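Local structure of cortical-lytic enzyme (Bacillus cereus, 4S3J) at residues F370-F373 against Q379-V382; L396-G401 against V422-I427. The protein hydrolyses partially degraded spore-cortex peptidoglycan during germination as an N-acetylglucosaminidase and probably recognises muramic acid delta-lactam residues. All coordinates share one frame; numbering follows the deposited sequence.

Interaction 1. Residues F370-F373 against Q379-V382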
ATOM      1  N   PHE A 370       6.673  15.082  11.523  1.00  9.96           N
ATOM      2  CA  PHE A 370       6.790  16.023  12.631  1.00 10.41           C
ATOM      3  C   PHE A 370       7.887  15.582  13.584  1.00 10.37           C
ATOM      4  O   PHE A 370       8.380  14.445  13.507  1.00 11.19           O
ATOM      5  CB  PHE A 370       5.467  16.195  13.400  1.00 13.20           C
ATOM      6  CG  PHE A 370       4.900  14.923  13.953  1.00 11.45           C
ATOM      7  CD1 PHE A 370       4.047  14.133  13.181  1.00 11.41           C
ATOM      8  CD2 PHE A 370       5.205  14.502  15.244  1.00 12.96           C
ATOM      9  CE1 PHE A 370       3.532  12.959  13.670  1.00  9.60           C
ATOM     10  CE2 PHE A 370       4.684  13.336  15.738  1.00 10.88           C
ATOM     11  CZ  PHE A 370       3.855  12.557  14.958  1.00 10.88           C
ATOM     12  N   ASN A 371       8.291  16.502  14.456  1.00 10.49           N
ATOM     13  CA  ASN A 371       9.270  16.223  15.512  1.00 12.47           C
ATOM     14  C   ASN A 371       8.679  16.624  16.861  1.00 13.85           C
ATOM     15  O   ASN A 371       7.895  17.592  16.953  1.00 13.37           O
ATOM     16  CB  ASN A 371      10.578  16.980  15.295  1.00 12.05           C
ATOM     17  CG  ASN A 371      11.319  16.554  14.043  1.00 16.13           C
ATOM     18  OD1 ASN A 371      10.815  16.710  12.920  1.00 16.47           O
ATOM     19  ND2 ASN A 371      12.556  16.099  14.221  1.00 15.90           N
ATOM     20  N   TYR A 372       9.064  15.911  17.916  1.00 10.63           N
ATOM     21  CA  TYR A 372       8.581  16.221  19.256  1.00 10.63           C
ATOM     22  C   TYR A 372       9.613  15.828  20.306  1.00 13.76           C
ATOM     23  O   TYR A 372      10.550  15.091  19.999  1.00 13.54           O
ATOM     24  CB  TYR A 372       7.250  15.512  19.523  1.00 10.70           C
ATOM     25  CG  TYR A 372       7.282  14.002  19.680  1.00 12.28           C
ATOM     26  CD1 TYR A 372       7.479  13.414  20.927  1.00 12.36           C
ATOM     27  CD2 TYR A 372       7.078  13.155  18.589  1.00 11.90           C
ATOM     28  CE1 TYR A 372       7.484  12.015  21.085  1.00 13.99           C
ATOM     29  CE2 TYR A 372       7.078  11.753  18.739  1.00 13.55           C
ATOM     30  CZ  TYR A 372       7.280  11.193  19.996  1.00  9.91           C
ATOM     31  OH  TYR A 372       7.289   9.806  20.169  1.00 13.41           O
ATOM     32  N   PHE A 373       9.446  16.334  21.532  1.00 14.43           N
ATOM     33  CA  PHE A 373      10.221  15.863  22.686  1.00 15.20           C
ATOM     34  C   PHE A 373       9.338  15.047  23.613  1.00 14.16           C
ATOM     35  O   PHE A 373       8.221  15.473  23.933  1.00 18.03           O
ATOM     36  CB  PHE A 373      10.833  17.022  23.481  1.00 14.45           C
ATOM     37  CG  PHE A 373      11.976  17.677  22.806  1.00 14.60           C
ATOM     38  CD1 PHE A 373      13.225  17.104  22.839  1.00 14.65           C
ATOM     39  CD2 PHE A 373      11.814  18.889  22.156  1.00 16.49           C
ATOM     40  CE1 PHE A 373      14.295  17.697  22.195  1.00 16.52           C
ATOM     41  CE2 PHE A 373      12.879  19.480  21.508  1.00 18.16           C
ATOM     42  CZ  PHE A 373      14.116  18.901  21.541  1.00 18.42           C
ATOM     43  N   GLN A 379      14.405  13.774  21.755  1.00 12.37           N
ATOM     44  CA  GLN A 379      13.742  14.190  20.511  1.00 12.06           C
ATOM     45  C   GLN A 379      13.370  12.987  19.646  1.00 15.29           C
ATOM     46  O   GLN A 379      14.156  12.030  19.540  1.00 14.54           O
ATOM     47  CB  GLN A 379      14.630  15.138  19.707  1.00 15.04           C
ATOM     48  CG  GLN A 379      13.863  15.729  18.531  1.00 16.26           C
ATOM     49  CD  GLN A 379      14.633  16.687  17.636  1.00 15.16           C
ATOM     50  OE1 GLN A 379      14.111  17.100  16.598  1.00 15.26           O
ATOM     51  NE2 GLN A 379      15.848  17.064  18.026  1.00 17.11           N
ATOM     52  N   HIS A 380      12.174  13.030  19.062  1.00 12.83           N
ATOM     53  CA  HIS A 380      11.705  12.036  18.092  1.00 13.39           C
ATOM     54  C   HIS A 380      11.391  12.710  16.753  1.00 13.63           C
ATOM     55  O   HIS A 380      10.992  13.883  16.716  1.00 12.37           O
ATOM     56  CB  HIS A 380      10.436  11.347  18.578  1.00 13.47           C
ATOM     57  CG  HIS A 380      10.586  10.531  19.828  1.00 12.28           C
ATOM     58  ND1 HIS A 380      10.315   9.179  19.870  1.00 13.51           N
ATOM     59  CD2 HIS A 380      10.895  10.890  21.098  1.00 12.83           C
ATOM     60  CE1 HIS A 380      10.476   8.730  21.093  1.00 16.28           C
ATOM     61  NE2 HIS A 380      10.832   9.751  21.870  1.00 13.91           N
ATOM     62  N   GLU A 381      11.527  11.949  15.672  1.00 11.34           N
ATOM     63  CA  GLU A 381      11.073  12.371  14.344  1.00 11.12           C
ATOM     64  C   GLU A 381      10.189  11.281  13.771  1.00 11.92           C
ATOM     65  O   GLU A 381      10.563  10.105  13.790  1.00 13.17           O
ATOM     66  CB  GLU A 381      12.258  12.647  13.414  1.00 11.12           C
ATOM     67  CG  GLU A 381      11.875  13.214  12.081  1.00 12.30           C
ATOM     68  CD  GLU A 381      13.032  13.828  11.359  1.00 18.43           C
ATOM     69  OE1 GLU A 381      13.822  14.568  11.989  1.00 20.11           O
ATOM     70  OE2 GLU A 381      13.159  13.578  10.152  1.00 17.18           O
ATOM     71  N   VAL A 382       9.030  11.679  13.263  1.00 10.16           N
ATOM     72  CA  VAL A 382       8.054  10.764  12.721  1.00 11.64           C
ATOM     73  C   VAL A 382       7.757  11.068  11.267  1.00 10.54           C
ATOM     74  O   VAL A 382       7.479  12.215  10.927  1.00 10.86           O
ATOM     75  CB  VAL A 382       6.736  10.834  13.516  1.00 10.38           C
ATOM     76  CG1 VAL A 382       5.724   9.868  12.948  1.00 10.94           C
ATOM     77  CG2 VAL A 382       6.973  10.572  14.997  1.00 13.97           C
TER

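Interaction 2. Residues L396-G401 against V422-I427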
ATOM      1  N   LEU A 396      -0.524   9.169  -9.112  1.00 16.84           N
ATOM      2  CA  LEU A 396       0.628   8.589  -9.806  1.00 17.21           C
ATOM      3  C   LEU A 396       0.237   7.306 -10.556  1.00 19.60           C
ATOM      4  O   LEU A 396       0.665   7.085 -11.703  1.00 19.87           O
ATOM      5  CB  LEU A 396       1.745   8.309  -8.814  1.00 16.62           C
ATOM      6  CG  LEU A 396       2.988   7.590  -9.351  1.00 16.31           C
ATOM      7  CD1 LEU A 396       3.672   8.450 -10.426  1.00 24.45           C
ATOM      8  CD2 LEU A 396       3.957   7.276  -8.238  1.00 16.94           C
ATOM      9  N   MET A 397      -0.581   6.469  -9.919  1.00 16.68           N
ATOM     10  CA  MET A 397      -1.050   5.226 -10.538  1.00 17.36           C
ATOM     11  C   MET A 397      -1.813   5.548 -11.811  1.00 19.02           C
ATOM     12  O   MET A 397      -1.630   4.895 -12.838  1.00 20.60           O
ATOM     13  CB  MET A 397      -1.943   4.439  -9.584  1.00 17.92           C
ATOM     14  CG  MET A 397      -1.214   3.895  -8.350  1.00 21.24           C
ATOM     15  SD  MET A 397      -2.372   3.242  -7.115  1.00 20.03           S
ATOM     16  CE  MET A 397      -3.253   2.014  -8.091  1.00 21.11           C
ATOM     17  N   LYS A 398      -2.656   6.562 -11.735  1.00 17.86           N
ATOM     18  CA  LYS A 398      -3.435   6.981 -12.897  1.00 18.91           C
ATOM     19  C   LYS A 398      -2.532   7.449 -14.031  1.00 23.57           C
ATOM     20  O   LYS A 398      -2.725   7.050 -15.192  1.00 24.40           O
ATOM     21  CB  LYS A 398      -4.414   8.104 -12.512  1.00 19.90           C
ATOM     22  CG  LYS A 398      -5.464   7.680 -11.492  1.00 17.70           C
ATOM     23  CD  LYS A 398      -6.311   8.845 -11.040  1.00 16.93           C
ATOM     24  CE  LYS A 398      -7.082   8.526  -9.739  1.00 19.92           C
ATOM     25  NZ  LYS A 398      -8.038   9.651  -9.419  1.00 17.56           N
ATOM     26  N   GLU A 399      -1.563   8.299 -13.704  1.00 19.74           N
ATOM     27  CA  GLU A 399      -0.664   8.843 -14.710  1.00 23.67           C
ATOM     28  C   GLU A 399       0.126   7.736 -15.389  1.00 21.98           C
ATOM     29  O   GLU A 399       0.307   7.758 -16.602  1.00 25.66           O
ATOM     30  CB  GLU A 399       0.298   9.851 -14.090  1.00 25.13           C
ATOM     31  CG  GLU A 399      -0.347  11.121 -13.572  1.00 27.28           C
ATOM     32  CD  GLU A 399       0.616  11.947 -12.736  1.00 42.17           C
ATOM     33  OE1 GLU A 399       1.488  11.353 -12.067  1.00 26.54           O
ATOM     34  OE2 GLU A 399       0.509  13.185 -12.734  1.00 48.91           O
ATOM     35  N   GLN A 400       0.596   6.773 -14.599  1.00 21.71           N
ATOM     36  CA  GLN A 400       1.469   5.711 -15.111  1.00 20.28           C
ATOM     37  C   GLN A 400       0.690   4.552 -15.723  1.00 23.11           C
ATOM     38  O   GLN A 400       1.264   3.726 -16.439  1.00 24.96           O
ATOM     39  CB  GLN A 400       2.380   5.199 -13.992  1.00 21.76           C
ATOM     40  CG  GLN A 400       3.357   6.234 -13.492  1.00 25.75           C
ATOM     41  CD  GLN A 400       4.378   6.613 -14.547  1.00 33.48           C
ATOM     42  OE1 GLN A 400       4.829   5.767 -15.319  1.00 33.84           O
ATOM     43  NE2 GLN A 400       4.732   7.888 -14.597  1.00 30.14           N
ATOM     44  N   GLY A 401      -0.613   4.490 -15.463  1.00 23.15           N
ATOM     45  CA  GLY A 401      -1.456   3.469 -16.056  1.00 22.88           C
ATOM     46  C   GLY A 401      -1.190   2.047 -15.574  1.00 28.19           C
ATOM     47  O   GLY A 401      -1.366   1.095 -16.326  1.00 26.22           O
ATOM     48  N   VAL A 422     -12.006   3.752  -2.726  1.00 17.83           N
ATOM     49  CA  VAL A 422     -13.303   3.570  -3.405  1.00 22.11           C
ATOM     50  C   VAL A 422     -13.837   4.861  -4.032  1.00 22.40           C
ATOM     51  O   VAL A 422     -14.617   4.804  -4.998  1.00 21.05           O
ATOM     52  CB  VAL A 422     -14.397   3.000  -2.460  1.00 29.90           C
ATOM     53  CG1 VAL A 422     -13.994   1.654  -1.945  1.00 57.79           C
ATOM     54  CG2 VAL A 422     -14.685   3.913  -1.318  1.00 28.34           C
ATOM     55  N   GLU A 423     -13.425   6.022  -3.524  1.00 18.49           N
ATOM     56  CA  GLU A 423     -13.819   7.281  -4.147  1.00 17.66           C
ATOM     57  C   GLU A 423     -13.094   7.473  -5.474  1.00 18.75           C
ATOM     58  O   GLU A 423     -13.660   7.981  -6.443  1.00 21.19           O
ATOM     59  CB  GLU A 423     -13.508   8.460  -3.227  1.00 20.95           C
ATOM     60  CG  GLU A 423     -14.419   8.556  -2.018  1.00 28.72           C
ATOM     61  CD  GLU A 423     -15.862   8.910  -2.369  1.00 27.55           C
ATOM     62  OE1 GLU A 423     -16.091   9.747  -3.277  1.00 28.80           O
ATOM     63  OE2 GLU A 423     -16.766   8.339  -1.737  1.00 28.96           O
ATOM     64  N   ASN A 424     -11.857   6.998  -5.530  1.00 14.88           N
ATOM     65  CA  ASN A 424     -11.001   7.239  -6.693  1.00 15.62           C
ATOM     66  C   ASN A 424     -11.172   6.269  -7.832  1.00 20.46           C
ATOM     67  O   ASN A 424     -10.960   6.635  -8.977  1.00 20.41           O
ATOM     68  CB  ASN A 424      -9.531   7.197  -6.274  1.00 14.40           C
ATOM     69  CG  ASN A 424      -9.012   8.543  -5.829  1.00 19.20           C
ATOM     70  OD1 ASN A 424      -8.440   9.291  -6.618  1.00 17.67           O
ATOM     71  ND2 ASN A 424      -9.180   8.856  -4.545  1.00 17.24           N
ATOM     72  N   PHE A 425     -11.505   5.030  -7.482  1.00 16.69           N
ATOM     73  CA  PHE A 425     -11.477   3.893  -8.381  1.00 18.70           C
ATOM     74  C   PHE A 425     -12.683   2.993  -8.233  1.00 17.84           C
ATOM     75  O   PHE A 425     -13.309   2.927  -7.176  1.00 19.60           O
ATOM     76  CB  PHE A 425     -10.246   3.006  -8.118  1.00 20.70           C
ATOM     77  CG  PHE A 425      -8.911   3.698  -8.257  1.00 18.36           C
ATOM     78  CD1 PHE A 425      -8.421   4.057  -9.498  1.00 21.71           C
ATOM     79  CD2 PHE A 425      -8.124   3.941  -7.133  1.00 16.21           C
ATOM     80  CE1 PHE A 425      -7.191   4.668  -9.619  1.00 24.97           C
ATOM     81  CE2 PHE A 425      -6.887   4.537  -7.256  1.00 18.88           C
ATOM     82  CZ  PHE A 425      -6.421   4.901  -8.490  1.00 20.19           C
ATOM     83  N   THR A 426     -12.951   2.225  -9.288  1.00 19.83           N
ATOM     84  CA  THR A 426     -13.810   1.066  -9.176  1.00 20.12           C
ATOM     85  C   THR A 426     -12.941  -0.116  -8.794  1.00 22.91           C
ATOM     86  O   THR A 426     -11.993  -0.419  -9.487  1.00 28.11           O
ATOM     87  CB  THR A 426     -14.533   0.786 -10.496  1.00 26.76           C
ATOM     88  OG1 THR A 426     -15.385   1.897 -10.795  1.00 27.22           O
ATOM     89  CG2 THR A 426     -15.358  -0.452 -10.399  1.00 30.00           C
ATOM     90  N   ILE A 427     -13.209  -0.728  -7.650  1.00 20.02           N
ATOM     91  CA  ILE A 427     -12.358  -1.823  -7.173  1.00 21.06           C
ATOM     92  C   ILE A 427     -12.828  -3.130  -7.805  1.00 26.42           C
ATOM     93  O   ILE A 427     -13.965  -3.554  -7.615  1.00 24.19           O
ATOM     94  CB  ILE A 427     -12.381  -1.919  -5.635  1.00 21.48           C
ATOM     95  CG1 ILE A 427     -11.855  -0.601  -5.042  1.00 20.49           C
ATOM     96  CG2 ILE A 427     -11.600  -3.122  -5.146  1.00 23.68           C
ATOM     97  CD1 ILE A 427     -12.045  -0.486  -3.587  1.00 26.79           C
TER

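Interaction 1. Residues F370-F373 against Q379-V382
With CG set between its backbone N and carbonyl carbon (chi1 70°), Tyr372 swings its ring over His380; Phe370 (chi1 57°) does the same to reach Val382. The phenol and imidazole form an offset stack, ring centroids 4.4 Å apart and planes only 10° from parallel, while His380 CB packs against the face of the phenol ring, 3.6 Å from its centroid. The outer ends of this pair turn to one carboxylate: Asp328 is hydrogen-bonded through OD2 to Tyr372 OH and through OD1 to His380 ND1. Beta-branched Val382 fits its CB over the face of the Phe370 ring, 3.7 Å from CZ, and reaches the edge of the Tyr372 ring with CG2. The strands form an antiparallel beta hairpin in which Phe370–Val382 and Tyr372–His380 are hydrogen-bonded pairs, each joined by two backbone bonds. Asn371, Gln379 and Glu381 share the other face with Phe373. There Asn371, with two amide hydrogens to give, donates from ND2 to Glu381 OE1 and to Gln379 OE1, both at 3.0 Å and both bent. Its OD1 is bonded to Arg360, so both ends of the amide are engaged. Near the hairpin tip, Gln379 CB lies 3.6 Å from Phe373 CE1.

Interaction 2. Residues L396-G401 against V422-I427
Lys398 and Asn424 join two helices on the outside of the family 18 TIM barrel, near the ends of helix 387-400 and helix 415-424; just beyond the second, the chain enters strand 426-427, which runs parallel to barrel strand 104-111. The polar part of the contact is a hydrogen bond from Lys398 NZ to Asn424 OD1, 2.9 Å long. The ammonium lies in the carbonyl plane, on a lone pair of OD1, and the two side chains meet at about a right angle. A long, flexible side chain suits this place: extended beyond CG, it carries the charge to a second helix and on to the LysM region, where NZ also donates to Asn71 OD1 and Gln68 O. Asn424, able to accept and donate at once, takes a second bond on OD1 from Gln391 and gives ND2 to Leu420 O within its own helix, which fixes the rotation of its amide.

The apolar part centres on Phe425, the first residue to leave helical geometry after helix 415-424. With CG anti to its carbonyl carbon (chi1 -59°), its ring reaches between the two helices, where the methylene chain of Lys398 passes it obliquely, CG and CE each 3.9 Å from CE1. Phe394 meets this ring edge-to-face, and Val105 of strand 104-111 touches it too, so a large aromatic side chain fits this junction of helices and barrel strand. Met397, slim and pliable, brings its terminal methyl near the same ring, with CE 4.3 Å from Phe425 CZ.

Overall arrangement
The two contacts follow one another along the chain: after a short connection, strand 379-383 of interaction 1 is succeeded by helix 387-400 of interaction 2. Their centres nevertheless lie 33 Å apart, with nearest atoms about 20 Å from each other, so they do not touch. The hairpin of interaction 1 projects from the barrel, its strand 379-383 pairing antiparallel with strand 318-330. Interaction 2 is nearer the centre of the chain, among outer helices and beside strand 104-111. Strand 404-408 pairs with both 318-330 and 104-111, linking the two regions. The protruding hairpin and the LysM-facing helices are thus distinct parts of one catalytic domain.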